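Local coordinates for putative aminotransferase class III protein (Arthrobacter aurescens, PDB 5G4J) that acts as a pyridoxal-phosphate-dependent phospholyase, probably releasing phosphate from ethanolamine phosphate, although its family consists largely of aminotransferases, at residues R113-N118 against N306-T311; D144-G149 against I157-T162; G357-V362 against I371-S376; R365-G370 against P415-G420. All coordinates share one frame; numbering follows the deposited sequence. Where two conformers were deposited one is given.

How the interactions relate
Interaction 1 packs a loop on strand 111-117, the edge within this chain of a seven-stranded sheet. Interaction 2 joins two loops between strands 140-143 and 171-174 of the same sheet. It is nested along the chain inside the loop closed by interaction 1, and their centres lie about 25 Å apart. Both touch the second subunit, and each borders a different copy of the bound cofactor adduct. Interactions 3 and 4 follow later, and their segments alternate. Interaction 3 pairs two strands of a second sheet. Interaction 4 packs a loop against the start of strand 368-373, which both share. They touch, with centres about 20 Å apart. Interaction 3 lies away from the annotated sites.

Interaction 1: R113-N118 against N306-T311; sequences RLFLTN and NMFFNT. With EXT ({5-hydroxy-6-methyl-4-[(E)-{[2-(phosphonooxy)ethyl]imino}methyl]pyridin-3-yl}methyl dihydrogen phosphate), chain F.
Phe115 turns the edge of its ring toward the face of Phe308 in an offset edge-to-face pair. Phe115 lies on strand 111-117, outermost within this chain in the seven-stranded sheet of this fold-type I pyridoxal-phosphate enzyme. The ring planes stand at 88° and the ring centroids are 5.8 Å apart. This is the looser end of the contact. Only Phe115 CD2 comes near, 4.1 Å from Phe308 CE2. Phe308 stays partly exposed and also packs on Asn150 of the second subunit. Phe115 is buried against Leu126 and Ile130 of helix 120-135.

The other end is closed and polar. Asn310 has CG anti to the backbone N (chi1 178°), which carries its amide across to the end of the strand. There Asn310 ND2 lies 3.8 Å from Thr117 CA. The Asn118 side chain arrives from the opposite direction. The Asn310 amide is held at both ends. ND2 bonds to Glu122 OE1, which also binds Asn118 N, and OD1 accepts from Ala313 N. A leucine here would probably leave Ala313 N without its acceptor and Glu122 without one of its donors, deep in a buried site.

Thr311 follows directly, with its CB pointing away from the strand, and bonds to a cofactor adduct shared with the second subunit. Lys281 and Gln254 of that subunit also bond to the adduct. Thr311 N reaches oxygen OAE of the cofactor phosphate at 3.0 Å with an angle of 156°. Thr311 OG1 gives the same OAE a second bond of 2.6 Å.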
# COMPACT_ATOMS: atom_id res chain seq x y z
N ARG A 113 6.23 0.43 19.58
CA ARG A 113 5.00 -0.11 18.98
C ARG A 113 5.11 0.03 17.43
O ARG A 113 5.91 0.78 16.93
CB ARG A 113 3.79 0.68 19.47
CG ARG A 113 3.46 0.57 20.95
CD ARG A 113 3.09 -0.80 21.33
NE ARG A 113 2.68 -0.84 22.73
CZ ARG A 113 3.49 -1.02 23.78
NH1 ARG A 113 4.81 -1.17 23.65
NH2 ARG A 113 2.96 -1.01 25.02
N LEU A 114 4.29 -0.74 16.70
CA LEU A 114 4.46 -0.92 15.29
C LEU A 114 3.05 -1.00 14.65
O LEU A 114 2.15 -1.65 15.19
CB LEU A 114 5.18 -2.27 15.07
CG LEU A 114 5.22 -2.88 13.72
CD1 LEU A 114 6.10 -2.00 12.88
CD2 LEU A 114 5.81 -4.27 13.69
N PHE A 115 2.91 -0.29 13.55
CA PHE A 115 1.80 -0.47 12.60
C PHE A 115 2.48 -1.00 11.32
O PHE A 115 3.41 -0.37 10.76
CB PHE A 115 1.11 0.81 12.21
CG PHE A 115 0.34 1.52 13.29
CD1 PHE A 115 0.96 2.49 14.10
CD2 PHE A 115 -1.00 1.34 13.43
CE1 PHE A 115 0.24 3.18 15.07
CE2 PHE A 115 -1.74 2.05 14.39
CZ PHE A 115 -1.09 2.96 15.23
N LEU A 116 2.02 -2.16 10.82
CA LEU A 116 2.56 -2.67 9.58
C LEU A 116 1.72 -2.15 8.40
O LEU A 116 0.53 -1.90 8.57
CB LEU A 116 2.60 -4.18 9.62
CG LEU A 116 3.76 -4.74 10.46
CD1 LEU A 116 3.54 -6.19 10.85
CD2 LEU A 116 5.07 -4.62 9.71
N THR A 117 2.36 -1.92 7.26
CA THR A 117 1.67 -1.52 6.04
C THR A 117 2.21 -2.33 4.87
O THR A 117 3.01 -3.24 5.08
CB THR A 117 1.89 0.00 5.71
OG1 THR A 117 3.24 0.22 5.33
CG2 THR A 117 1.56 0.88 6.86
N ASN A 118 1.80 -1.98 3.65
CA ASN A 118 2.31 -2.70 2.45
C ASN A 118 3.26 -1.90 1.56
O ASN A 118 3.65 -2.36 0.52
CB ASN A 118 1.12 -3.22 1.65
CG ASN A 118 0.09 -3.90 2.51
OD1 ASN A 118 -1.05 -3.38 2.73
ND2 ASN A 118 0.43 -5.05 2.97
N ASN A 306 -9.82 5.46 16.20
CA ASN A 306 -10.05 5.01 14.85
C ASN A 306 -10.11 3.51 14.87
O ASN A 306 -9.24 2.86 15.44
CB ASN A 306 -8.88 5.39 13.91
CG ASN A 306 -8.55 6.88 13.94
OD1 ASN A 306 -7.74 7.35 14.72
ND2 ASN A 306 -9.18 7.60 13.11
N MET A 307 -11.06 2.94 14.14
CA MET A 307 -11.06 1.49 13.92
C MET A 307 -10.15 1.26 12.69
O MET A 307 -10.59 1.06 11.54
CB MET A 307 -12.48 0.99 13.70
CG MET A 307 -12.57 -0.46 13.24
SD MET A 307 -11.57 -1.71 14.13
CE MET A 307 -12.33 -1.56 15.75
N PHE A 308 -8.84 1.28 12.94
CA PHE A 308 -7.85 1.23 11.88
C PHE A 308 -7.54 -0.24 11.55
O PHE A 308 -7.26 -1.06 12.43
CB PHE A 308 -6.56 1.96 12.31
CG PHE A 308 -5.49 1.92 11.24
CD1 PHE A 308 -5.57 2.76 10.13
CD2 PHE A 308 -4.48 0.96 11.28
CE1 PHE A 308 -4.60 2.67 9.12
CE2 PHE A 308 -3.55 0.85 10.26
CZ PHE A 308 -3.60 1.69 9.18
N PHE A 309 -7.58 -0.57 10.25
CA PHE A 309 -7.28 -1.93 9.79
C PHE A 309 -6.71 -1.83 8.37
O PHE A 309 -7.24 -1.08 7.54
CB PHE A 309 -8.52 -2.79 9.85
CG PHE A 309 -8.33 -4.20 9.37
CD1 PHE A 309 -7.42 -5.08 10.00
CD2 PHE A 309 -9.05 -4.68 8.26
CE1 PHE A 309 -7.25 -6.40 9.53
CE2 PHE A 309 -8.88 -6.00 7.79
CZ PHE A 309 -7.98 -6.86 8.42
N ASN A 310 -5.68 -2.61 8.12
CA ASN A 310 -5.06 -2.74 6.82
C ASN A 310 -5.08 -4.22 6.46
O ASN A 310 -4.38 -5.02 7.12
CB ASN A 310 -3.63 -2.19 6.93
CG ASN A 310 -2.84 -2.31 5.65
OD1 ASN A 310 -2.94 -3.35 4.91
ND2 ASN A 310 -2.02 -1.26 5.36
N THR A 311 -5.88 -4.61 5.43
CA THR A 311 -6.13 -6.06 5.18
C THR A 311 -4.88 -6.96 5.07
O THR A 311 -4.85 -8.08 5.62
CB THR A 311 -7.02 -6.26 3.90
OG1 THR A 311 -8.34 -5.64 4.08
CG2 THR A 311 -7.16 -7.80 3.54
CAA EXT F . -11.83 -2.86 1.89
CAB EXT F . -11.33 -3.52 3.03
PAC EXT F . -7.24 -2.82 2.02
OAD EXT F . -6.56 -3.93 1.34
OAE EXT F . -7.70 -3.19 3.49
OAF EXT F . -6.53 -1.51 1.87
OAG EXT F . -8.74 -2.76 1.25
CAH EXT F . -9.61 -1.73 1.55
CAI EXT F . -10.98 -1.99 1.17
NAJ EXT F . -12.85 -1.45 -0.35
CAK EXT F . -11.48 -1.33 0.03
CAL EXT F . -13.69 -2.27 0.34
CAM EXT F . -15.05 -2.39 -0.05
CAN EXT F . -13.19 -2.97 1.46
OAO EXT F . -14.10 -3.72 2.18
OAP EXT F . -14.54 -7.71 4.25
PAQ EXT F . -13.41 -7.85 5.42
OAR EXT F . -14.10 -7.81 6.91
OAS EXT F . -12.74 -9.20 5.39
OAT EXT F . -12.22 -6.63 5.36
CAU EXT F . -12.53 -5.36 5.91
CAV EXT F . -11.53 -4.44 5.29
NAW EXT F . -12.11 -3.95 4.01

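Interaction 2: D144-G149 against I157-T162; sequences DFSYHG and ITTGLT. With EXT ({5-hydroxy-6-methyl-4-[(E)-{[2-(phosphonooxy)ethyl]imino}methyl]pyridin-3-yl}methyl dihydrogen phosphate), chain C.
Ser146 O takes two backbone N-H groups from the 157-162 loop. Gly160 N binds it at 2.8 Å in a bent bond, and Thr159 N adds a weak one. A side chain returns the grip: Thr159 OG1 accepts Ser146 N at 2.9 Å, with an angle of 162°. Thr159 OG1 sits between its own backbone N and carbonyl carbon (chi1 57°), which turns it toward the 144-149 backbone. It is also bonded to Ser143 O.

Beside this polar seam the packing is CH-pi. Gly160 CA lies 3.6 Å from the centroid of the Phe145 ring and only 7° off the ring normal. A CB on Gly160 would run into Phe145 C and Ser146 N, so glycine suits the close approach. A serine in place of Phe145 would probably strip the cover from Gly160 CA and open a gap beside Thr223 and Pro406. Leu161 CD1 sits over one face of the Tyr147 ring, 3.8 Å from its centroid. Gly149 N lies over the opposite face.

Three waters add further links. One donates to Ser146 OG, itself also hydrogen-bonded to Ser143 O, and to Ile157 O. Two others donate to Thr158 OG1, one accepting from His148 N and the other donating to Gly149 O. Thr158 OG1 is also hydrogen-bonded to Leu154 O.

The Tyr147 ring edge faces imine nitrogen NAW of the cofactor adduct in plane. Tyr147 O comes within 3.3 Å of its pyridine carbon CAL. His148 ND1 bonds to Asp251. This Tyr-His-Gly loop segment beside the cofactor is consistent with the active site of class-III enzymes.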
# COMPACT_ATOMS: atom_id res chain seq x y z
N ASP A 144 12.88 21.18 0.45
CA ASP A 144 12.51 21.75 -0.87
C ASP A 144 12.90 20.93 -2.04
O ASP A 144 12.63 21.32 -3.19
CB ASP A 144 13.01 23.21 -1.05
CG ASP A 144 14.47 23.31 -1.24
OD1 ASP A 144 15.23 22.30 -1.22
OD2 ASP A 144 14.92 24.47 -1.28
N PHE A 145 13.39 19.70 -1.82
CA PHE A 145 13.53 18.80 -2.97
C PHE A 145 13.45 17.34 -2.46
O PHE A 145 14.45 16.65 -2.39
CB PHE A 145 14.82 19.07 -3.74
CG PHE A 145 14.74 18.59 -5.17
CD1 PHE A 145 14.06 19.33 -6.13
CD2 PHE A 145 15.31 17.37 -5.53
CE1 PHE A 145 13.95 18.87 -7.48
CE2 PHE A 145 15.20 16.89 -6.86
CZ PHE A 145 14.55 17.67 -7.82
N SER A 146 12.25 16.98 -2.04
CA SER A 146 12.03 15.71 -1.39
C SER A 146 10.87 14.95 -2.03
O SER A 146 10.07 15.48 -2.82
CB SER A 146 11.78 15.95 0.09
OG SER A 146 10.73 16.83 0.33
N TYR A 147 10.80 13.68 -1.68
CA TYR A 147 9.76 12.76 -2.18
C TYR A 147 9.50 11.68 -1.13
O TYR A 147 10.40 10.95 -0.73
CB TYR A 147 10.14 12.08 -3.45
CG TYR A 147 9.11 11.12 -3.91
CD1 TYR A 147 7.86 11.56 -4.35
CD2 TYR A 147 9.34 9.73 -3.85
CE1 TYR A 147 6.87 10.68 -4.73
CE2 TYR A 147 8.30 8.82 -4.23
CZ TYR A 147 7.10 9.29 -4.67
OH TYR A 147 6.06 8.46 -5.04
N HIS A 148 8.25 11.63 -0.63
CA HIS A 148 7.92 10.70 0.47
C HIS A 148 6.80 9.75 0.10
O HIS A 148 6.33 9.00 0.97
CB HIS A 148 7.57 11.52 1.70
CG HIS A 148 8.70 12.32 2.19
ND1 HIS A 148 9.78 11.75 2.82
CD2 HIS A 148 8.99 13.64 2.09
CE1 HIS A 148 10.64 12.69 3.16
NE2 HIS A 148 10.22 13.84 2.66
N GLY A 149 6.34 9.81 -1.15
CA GLY A 149 5.29 8.87 -1.62
C GLY A 149 4.23 9.45 -2.45
O GLY A 149 4.25 10.65 -2.80
N ILE A 157 2.54 17.60 -0.50
CA ILE A 157 3.75 18.05 0.16
C ILE A 157 4.99 17.83 -0.68
O ILE A 157 6.08 18.14 -0.27
CB ILE A 157 3.91 17.42 1.55
CG1 ILE A 157 4.41 15.96 1.49
CG2 ILE A 157 2.61 17.50 2.31
CD1 ILE A 157 4.68 15.34 2.85
N THR A 158 4.82 17.28 -1.90
CA THR A 158 5.96 16.89 -2.73
C THR A 158 6.69 18.03 -3.44
O THR A 158 6.06 18.78 -4.14
CB THR A 158 5.47 15.83 -3.75
OG1 THR A 158 4.98 14.65 -3.08
CG2 THR A 158 6.51 15.45 -4.66
N THR A 159 8.00 18.11 -3.32
CA THR A 159 8.80 19.16 -3.92
C THR A 159 9.84 18.64 -4.91
O THR A 159 10.33 19.41 -5.73
CB THR A 159 9.49 19.96 -2.82
OG1 THR A 159 10.27 19.06 -2.03
CG2 THR A 159 8.46 20.65 -1.92
N GLY A 160 10.18 17.35 -4.85
CA GLY A 160 11.34 16.83 -5.63
C GLY A 160 10.97 16.04 -6.86
O GLY A 160 11.83 15.43 -7.47
N LEU A 161 9.69 15.99 -7.18
CA LEU A 161 9.23 15.31 -8.38
C LEU A 161 7.94 16.03 -8.81
O LEU A 161 7.28 16.75 -8.01
CB LEU A 161 9.08 13.83 -7.97
CG LEU A 161 8.09 12.81 -8.35
CD1 LEU A 161 8.60 11.43 -7.89
CD2 LEU A 161 6.72 13.18 -7.81
N THR A 162 7.65 15.98 -10.10
CA THR A 162 6.49 16.68 -10.63
C THR A 162 5.16 16.05 -10.30
O THR A 162 4.96 14.85 -10.58
CB THR A 162 6.63 16.72 -12.19
OG1 THR A 162 7.86 17.32 -12.45
CG2 THR A 162 5.54 17.50 -12.81
CAA EXT C . 10.17 6.54 -1.48
CAB EXT C . 10.19 5.97 -2.79
PAC EXT C . 6.94 3.41 -1.96
OAD EXT C . 7.25 3.82 -3.39
OAE EXT C . 7.10 2.08 -1.52
OAF EXT C . 5.48 3.71 -1.73
OAG EXT C . 7.80 4.30 -1.08
CAH EXT C . 7.79 5.76 -1.01
CAI EXT C . 9.01 6.43 -0.64
NAJ EXT C . 10.11 7.79 1.11
CAK EXT C . 9.04 7.10 0.61
CAL EXT C . 11.22 7.90 0.31
CAM EXT C . 12.32 8.66 0.81
CAN EXT C . 11.25 7.31 -0.98
OAO EXT C . 12.39 7.48 -1.75
OAP EXT C . 15.35 5.69 -4.61
PAQ EXT C . 14.65 4.93 -5.79
OAR EXT C . 14.91 5.70 -7.13
OAS EXT C . 15.06 3.47 -5.99
OAT EXT C . 13.00 5.08 -5.47
CAU EXT C . 12.22 6.18 -5.89
CAV EXT C . 10.89 5.98 -5.15
NAW EXT C . 11.09 6.31 -3.70
O HOH W 1 8.05 16.27 -0.18
O HOH W 2 6.67 13.91 -0.89
O HOH W 3 3.83 12.61 -4.70

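Interaction 3: G357-V362 against I371-S376; sequences GNVGSV and IDIIES. With NA (sodium ion), chain E.
Val359 and Ile373 form a non-hydrogen-bonded antiparallel pair in the hairpin of strands 359-365 and 368-373, as do Val362 and Ile371. The register slips by one residue between the two pairs, which makes a beta bulge at Gly360 and Ser361.

Backbone bonds come first. Asn358 O accepts Ile374 N at 2.8 Å, and Asp372 O accepts Gly360 N at 2.9 Å. The return bond from Asp372 N to Ser361 O is weak.

Side chains add two more bonds. Asn358 ND2 reaches Ile374 O at 2.9 Å, nearly straight at 170° and in the carbonyl plane. Asp372 OD1 receives Ser361 N at 2.8 Å from above the carboxylate plane, and it also forms a salt bridge with Arg363.

Val359, Val362, Ile371 and Ile373 put their side chains on one face of the sheet, where Val359 CG1 lies 3.8 Å from Ile371 CB.

A sodium ion binds Val359 O at 2.2 Å, a water, Ala353 O and Ser356 O. The same water donates to Gly360 O.

Strand 359-365 is an outermost strand of its sheet in this chain. Val359 and Ile371 pack on helix 421-436, Ile373 on helix 384-396, and Val362 on helix 334-355.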
# COMPACT_ATOMS: atom_id res chain seq x y z
N GLY A 357 38.72 17.19 -11.95
CA GLY A 357 38.09 18.48 -12.06
C GLY A 357 36.60 18.36 -12.39
O GLY A 357 35.89 19.37 -12.40
N ASN A 358 36.11 17.15 -12.74
CA ASN A 358 34.67 16.98 -12.96
C ASN A 358 33.94 16.49 -11.67
O ASN A 358 32.75 16.26 -11.72
CB ASN A 358 34.42 16.05 -14.10
CG ASN A 358 34.83 16.66 -15.42
OD1 ASN A 358 35.62 16.08 -16.09
ND2 ASN A 358 34.24 17.78 -15.80
N VAL A 359 34.65 16.42 -10.53
CA VAL A 359 34.03 15.99 -9.26
C VAL A 359 34.11 17.06 -8.22
O VAL A 359 35.20 17.57 -7.97
CB VAL A 359 34.65 14.70 -8.78
CG1 VAL A 359 33.98 14.24 -7.48
CG2 VAL A 359 34.52 13.61 -9.81
N GLY A 360 32.99 17.40 -7.59
CA GLY A 360 32.96 18.35 -6.48
C GLY A 360 33.22 17.61 -5.16
O GLY A 360 34.34 17.32 -4.79
N SER A 361 32.17 17.30 -4.42
CA SER A 361 32.31 16.72 -3.08
C SER A 361 31.90 15.23 -3.02
O SER A 361 31.09 14.76 -3.81
CB SER A 361 31.39 17.44 -2.11
OG SER A 361 31.70 18.81 -1.97
N VAL A 362 32.45 14.56 -2.02
CA VAL A 362 32.09 13.22 -1.72
C VAL A 362 30.96 13.24 -0.70
O VAL A 362 31.01 13.97 0.25
CB VAL A 362 33.30 12.46 -1.16
CG1 VAL A 362 32.95 11.03 -0.74
CG2 VAL A 362 34.36 12.44 -2.27
N ILE A 371 28.81 11.36 -5.51
CA ILE A 371 29.64 12.49 -5.83
C ILE A 371 28.88 13.41 -6.76
O ILE A 371 28.16 12.97 -7.69
CB ILE A 371 30.99 12.08 -6.51
CG1 ILE A 371 30.79 11.03 -7.58
CG2 ILE A 371 31.95 11.58 -5.45
CD1 ILE A 371 32.05 10.68 -8.40
N ASP A 372 29.07 14.70 -6.55
CA ASP A 372 28.52 15.68 -7.45
C ASP A 372 29.46 15.90 -8.64
O ASP A 372 30.69 15.91 -8.51
CB ASP A 372 27.98 16.93 -6.72
CG ASP A 372 29.01 17.71 -6.01
OD1 ASP A 372 29.43 17.33 -4.91
OD2 ASP A 372 29.24 18.83 -6.45
N ILE A 373 28.86 15.92 -9.80
CA ILE A 373 29.58 15.98 -11.10
C ILE A 373 29.43 17.42 -11.63
O ILE A 373 28.27 17.97 -11.75
CB ILE A 373 29.03 14.97 -12.11
CG1 ILE A 373 29.11 13.54 -11.56
CG2 ILE A 373 29.76 15.06 -13.44
CD1 ILE A 373 30.47 13.06 -11.06
N ILE A 374 30.59 18.04 -11.91
CA ILE A 374 30.64 19.45 -12.24
C ILE A 374 31.51 19.68 -13.51
O ILE A 374 32.20 18.80 -14.00
CB ILE A 374 31.25 20.29 -11.10
CG1 ILE A 374 32.62 19.75 -10.67
CG2 ILE A 374 30.29 20.34 -9.92
CD1 ILE A 374 33.33 20.64 -9.68
N GLU A 375 31.36 20.88 -14.06
CA GLU A 375 32.19 21.32 -15.22
C GLU A 375 33.58 21.53 -14.69
O GLU A 375 33.75 21.86 -13.51
CB GLU A 375 31.66 22.64 -15.88
CG GLU A 375 30.20 22.61 -16.40
CD GLU A 375 29.98 21.63 -17.54
OE1 GLU A 375 30.95 21.04 -18.07
OE2 GLU A 375 28.82 21.42 -17.89
N SER A 376 34.57 21.25 -15.56
CA SER A 376 35.98 21.36 -15.20
C SER A 376 36.59 22.70 -15.62
O SER A 376 37.77 22.93 -15.41
CB SER A 376 36.77 20.24 -15.83
OG SER A 376 36.53 20.15 -17.23
NA NA E . 37.44 17.70 -7.89
O HOH W 4 36.83 18.56 -5.91

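Interaction 4: R365-G370 against P415-G420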
# COMPACT_ATOMS: atom_id res chain seq x y z
N ARG A 365 27.28 8.01 3.23
CA ARG A 365 27.80 7.27 4.35
C ARG A 365 27.48 5.77 4.15
O ARG A 365 26.36 5.47 3.66
CB ARG A 365 26.90 7.76 5.50
CG ARG A 365 27.29 7.36 6.87
CD ARG A 365 27.97 8.53 7.51
NE ARG A 365 27.68 8.33 8.84
CZ ARG A 365 27.53 9.25 9.74
NH1 ARG A 365 27.68 10.57 9.52
NH2 ARG A 365 27.28 8.76 10.93
N GLY A 366 28.33 4.86 4.62
CA GLY A 366 28.02 3.49 4.58
C GLY A 366 27.94 3.06 3.14
O GLY A 366 28.84 3.31 2.37
N LEU A 367 26.86 2.40 2.75
CA LEU A 367 26.69 2.02 1.37
C LEU A 367 25.67 2.86 0.62
O LEU A 367 24.99 2.36 -0.27
CB LEU A 367 26.40 0.50 1.25
CG LEU A 367 27.53 -0.43 1.66
CD1 LEU A 367 27.13 -1.92 1.58
CD2 LEU A 367 28.72 -0.20 0.71
N PHE A 368 25.55 4.13 0.99
CA PHE A 368 24.83 5.10 0.18
C PHE A 368 25.82 6.18 -0.03
O PHE A 368 26.08 7.01 0.85
CB PHE A 368 23.55 5.59 0.88
CG PHE A 368 22.51 6.09 -0.06
CD1 PHE A 368 22.83 6.86 -1.16
CD2 PHE A 368 21.18 5.79 0.16
CE1 PHE A 368 21.84 7.36 -2.01
CE2 PHE A 368 20.21 6.30 -0.67
CZ PHE A 368 20.53 7.13 -1.72
N PHE A 369 26.39 6.22 -1.24
CA PHE A 369 27.51 7.08 -1.50
C PHE A 369 27.25 7.82 -2.80
O PHE A 369 26.50 7.35 -3.71
CB PHE A 369 28.88 6.28 -1.37
CG PHE A 369 28.96 4.98 -2.16
CD1 PHE A 369 28.55 3.77 -1.63
CD2 PHE A 369 29.62 4.92 -3.38
CE1 PHE A 369 28.70 2.62 -2.36
CE2 PHE A 369 29.75 3.73 -4.11
CZ PHE A 369 29.31 2.61 -3.61
N GLY A 370 27.77 9.03 -2.90
CA GLY A 370 27.68 9.77 -4.13
C GLY A 370 28.76 10.84 -4.29
O GLY A 370 29.56 11.07 -3.37
N PRO A 415 24.07 -0.01 -3.41
CA PRO A 415 23.91 -1.43 -3.85
C PRO A 415 23.18 -2.29 -2.82
O PRO A 415 23.00 -1.86 -1.65
CB PRO A 415 25.36 -1.90 -4.02
CG PRO A 415 26.08 -1.09 -3.00
CD PRO A 415 25.48 0.29 -3.06
N PRO A 416 22.78 -3.50 -3.21
CA PRO A 416 22.40 -4.48 -2.18
C PRO A 416 23.38 -4.53 -1.04
O PRO A 416 24.61 -4.35 -1.25
CB PRO A 416 22.26 -5.79 -2.95
CG PRO A 416 22.06 -5.35 -4.37
CD PRO A 416 22.64 -4.02 -4.57
N LEU A 417 22.91 -4.74 0.20
CA LEU A 417 23.81 -4.68 1.32
C LEU A 417 24.81 -5.91 1.46
O LEU A 417 25.56 -5.99 2.41
CB LEU A 417 23.07 -4.48 2.66
CG LEU A 417 23.72 -3.40 3.53
CD1 LEU A 417 23.54 -1.97 2.96
CD2 LEU A 417 23.27 -3.49 4.98
N VAL A 418 24.67 -6.89 0.58
CA VAL A 418 25.64 -7.93 0.45
C VAL A 418 26.83 -7.57 -0.42
O VAL A 418 27.69 -8.43 -0.66
CB VAL A 418 25.00 -9.24 -0.05
CG1 VAL A 418 24.03 -9.79 0.99
CG2 VAL A 418 24.26 -9.06 -1.36
N PHE A 419 26.87 -6.37 -0.96
CA PHE A 419 28.01 -5.83 -1.77
C PHE A 419 29.21 -5.75 -0.89
O PHE A 419 29.16 -5.16 0.19
CB PHE A 419 27.56 -4.44 -2.18
CG PHE A 419 28.38 -3.71 -3.20
CD1 PHE A 419 29.36 -2.88 -2.81
CD2 PHE A 419 28.01 -3.73 -4.53
CE1 PHE A 419 30.04 -2.06 -3.70
CE2 PHE A 419 28.70 -2.93 -5.44
CZ PHE A 419 29.72 -2.13 -5.01
N GLY A 420 30.30 -6.40 -1.28
CA GLY A 420 31.56 -6.38 -0.54
C GLY A 420 32.71 -5.68 -1.25
O GLY A 420 32.57 -4.98 -2.28
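Leu367 meets Pro415, Leu417 and Phe419, and it has the largest share of the contact. It comes just after Gly366 in the type II' turn from Arg365 to Phe368, which links strands 359-365 and 368-373. The positive phi of Gly366 favours glycine there. Arg365 N bonds to Phe368 O at 2.8 Å, and Phe368 N bonds back to Arg365 O.

The Leu367 side chain has CG anti to its carbonyl carbon (chi1 -66°) and points into the 415-420 loop. Its CD1 touches Leu417 CD1 at 3.8 Å, and the two side chains pass at a slant. Its CD2 comes 4.5 Å from Phe419 CD1, a looser approach. The backbone joins in as well, since Leu367 O lies 3.5 Å from Pro415 CD. Ala338 and Ile345 of helix 334-355 also pack on Leu367.

The Phe368 ring packs on Lys412 and on Gln254, a cofactor-binding residue.

Phe369 rejoins the contact. In one of its two conformers, CE1 lies 4.0 Å from Pro415 CD and the two side chains cross at about a right angle, a detail that is less certain for that reason.

On the loop side, Pro415 CG lies over one face of the Phe419 ring, 3.5 Å above its plane and offset toward the rim. A type I turn from Pro416 to Phe419 leads to Gly420, the N-cap of helix 421-436.

No hydrogen bond joins the two segments directly. Arg259 NH1 bonds to both Leu367 O and Pro415 O, so the contact rests on apolar fit plus one shared polar bridge.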